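HIT domain-containing protein (Sulfolobus tokodaii, PDB 2EO4) binds zinc as a member of the histidine triad family and probably hydrolyses nucleotide substrates, with adenylyl sulfate as one possible example. Local coordinates at the interface of chains A and B. Sequence-based numbering; all coordinates share one arbitrary frame. Chains: chain A/B, 150aa long hypothetical histidine triad nucleotide-binding protein.

The interface of chains A and B. Residues chain A 76-78, 102-104; chain B 84-85, 87-88.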
loop_
_atom_site.group_PDB
_atom_site.type_symbol
_atom_site.label_atom_id
_atom_site.label_comp_id
_atom_site.label_asym_id
_atom_site.label_seq_id
_atom_site.Cartn_x
_atom_site.Cartn_y
_atom_site.Cartn_z
ATOM N N ASP A 76 -11.914 -13.132 -2.464
ATOM C CA ASP A 76 -12.052 -12.780 -3.869
ATOM C C ASP A 76 -11.184 -11.563 -4.148
ATOM O O ASP A 76 -10.816 -11.292 -5.291
ATOM C CB ASP A 76 -13.507 -12.465 -4.198
ATOM C CG ASP A 76 -14.394 -13.683 -4.082
ATOM O OD1 ASP A 76 -14.045 -14.709 -4.702
ATOM O OD2 ASP A 76 -15.418 -13.615 -3.375
ATOM N N GLY A 77 -10.860 -10.834 -3.088
ATOM C CA GLY A 77 -10.028 -9.657 -3.240
ATOM C C GLY A 77 -9.307 -9.303 -1.955
ATOM O O GLY A 77 -9.524 -9.925 -0.913
ATOM N N LEU A 78 -8.438 -8.302 -2.039
ATOM C CA LEU A 78 -7.675 -7.842 -0.883
ATOM C C LEU A 78 -7.422 -6.353 -1.018
ATOM O O LEU A 78 -7.189 -5.861 -2.118
ATOM C CB LEU A 78 -6.312 -8.531 -0.811
ATOM C CG LEU A 78 -6.223 -10.057 -0.728
ATOM C CD1 LEU A 78 -4.763 -10.463 -0.912
ATOM C CD2 LEU A 78 -6.767 -10.550 0.604
ATOM N N THR A 102 -11.462 -9.381 1.207
ATOM C CA THR A 102 -12.811 -9.036 0.786
ATOM C C THR A 102 -13.402 -10.213 0.016
ATOM O O THR A 102 -12.670 -11.074 -0.476
ATOM C CB THR A 102 -12.832 -7.778 -0.121
ATOM O OG1 THR A 102 -12.101 -8.030 -1.327
ATOM C CG2 THR A 102 -12.213 -6.590 0.602
ATOM N N TRP A 103 -14.727 -10.244 -0.073
ATOM C CA TRP A 103 -15.434 -11.304 -0.785
ATOM C C TRP A 103 -16.586 -10.682 -1.554
ATOM O O TRP A 103 -17.147 -9.670 -1.134
ATOM C CB TRP A 103 -16.005 -12.329 0.201
ATOM C CG TRP A 103 -14.970 -13.072 0.980
ATOM C CD1 TRP A 103 -14.409 -14.278 0.663
ATOM C CD2 TRP A 103 -14.348 -12.647 2.197
ATOM N NE1 TRP A 103 -13.476 -14.628 1.609
ATOM C CE2 TRP A 103 -13.418 -13.645 2.562
ATOM C CE3 TRP A 103 -14.487 -11.518 3.015
ATOM C CZ2 TRP A 103 -12.629 -13.547 3.710
ATOM C CZ3 TRP A 103 -13.699 -11.422 4.159
ATOM C CH2 TRP A 103 -12.783 -12.432 4.493
ATOM N N GLU A 104 -16.940 -11.282 -2.681
ATOM C CA GLU A 104 -18.050 -10.768 -3.463
ATOM C C GLU A 104 -19.345 -11.187 -2.779
ATOM O O GLU A 104 -20.386 -10.555 -2.946
ATOM C CB GLU A 104 -17.967 -11.291 -4.897
ATOM C CG GLU A 104 -17.093 -10.408 -5.781
ATOM C CD GLU A 104 -16.636 -11.094 -7.047
ATOM O OE1 GLU A 104 -17.458 -11.791 -7.677
ATOM O OE2 GLU A 104 -15.453 -10.926 -7.418
ATOM N N ILE B 84 -6.877 -5.120 -4.900
ATOM C CA ILE B 84 -6.774 -6.352 -5.672
ATOM C C ILE B 84 -8.161 -6.974 -5.774
ATOM O O ILE B 84 -8.683 -7.492 -4.792
ATOM C CB ILE B 84 -5.833 -7.357 -4.978
ATOM C CG1 ILE B 84 -4.436 -6.748 -4.828
ATOM C CG2 ILE B 84 -5.761 -8.645 -5.787
ATOM C CD1 ILE B 84 -3.575 -7.453 -3.781
ATOM N N GLY B 85 -8.757 -6.904 -6.959
ATOM C CA GLY B 85 -10.082 -7.474 -7.153
ATOM C C GLY B 85 -11.202 -6.457 -7.042
ATOM O O GLY B 85 -11.112 -5.489 -6.280
ATOM N N SER B 87 -14.056 -6.728 -5.609
ATOM C CA SER B 87 -14.661 -6.680 -4.278
ATOM C C SER B 87 -13.835 -5.850 -3.297
ATOM O O SER B 87 -14.301 -5.519 -2.210
ATOM C CB SER B 87 -14.894 -8.094 -3.713
ATOM O OG SER B 87 -13.687 -8.809 -3.499
ATOM N N ALA B 88 -12.612 -5.508 -3.691
ATOM C CA ALA B 88 -11.745 -4.691 -2.848
ATOM C C ALA B 88 -11.735 -3.263 -3.389
ATOM O O ALA B 88 -10.992 -2.411 -2.903
ATOM C CB ALA B 88 -10.325 -5.256 -2.833
HETATM O O HOH W 1 -13.316 -9.491 -6.160
#
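Over one face of the A:Leu78 carbonyl group sits the methyl CB of B:Ala88, 3.3 Å from the oxygen O of A:Leu78, while at its tip the backbone N of B:Ile84 gives a 2.9 Å hydrogen bond to O of A:Leu78, nearly along the C=O axis (170°). The return bond, from A:Leu78 N to B:Ile84 O, is equally long but bent at the acceptor (148°), lying in the carbonyl plane. This reciprocal pair is an antiparallel bridge joining the 77-84 strands of the two subunits, as expected of the homodimers typical of HINT-type proteins. The centre of this patch lies about 19 Å from A:His96, the predicted nucleophile, and it probably serves assembly more than chemistry. The backbone O of A:Trp103 faces CB of B:Ser87.

Next door, two hydroxyls meet tip to tip: A:Thr102 OG1 and B:Ser87 OG share a 2.8 Å hydrogen bond. The threonine oxygen reaches it from between its own backbone N and carbonyl carbon (chi1 63°), leaving CG2 to lie 4.0 Å from CA of B:Ala88. An alanine in place of A:Thr102 would probably cost B:Ser87 OG its hydroxyl partner across the interface and open a small gap beside B:Ala88.

B:Ser87 OG also reaches a water 2.8 Å away. B:Ser87 N bonds the same water, tying it into the short 3-10 turn 86-88. In chain A, the A:Glu104 backbone N binds carboxylate oxygen OD2 of A:Asp76 on its anti side, and OE2 of the A:Glu104 carboxylate lies 2.9 Å from the same water.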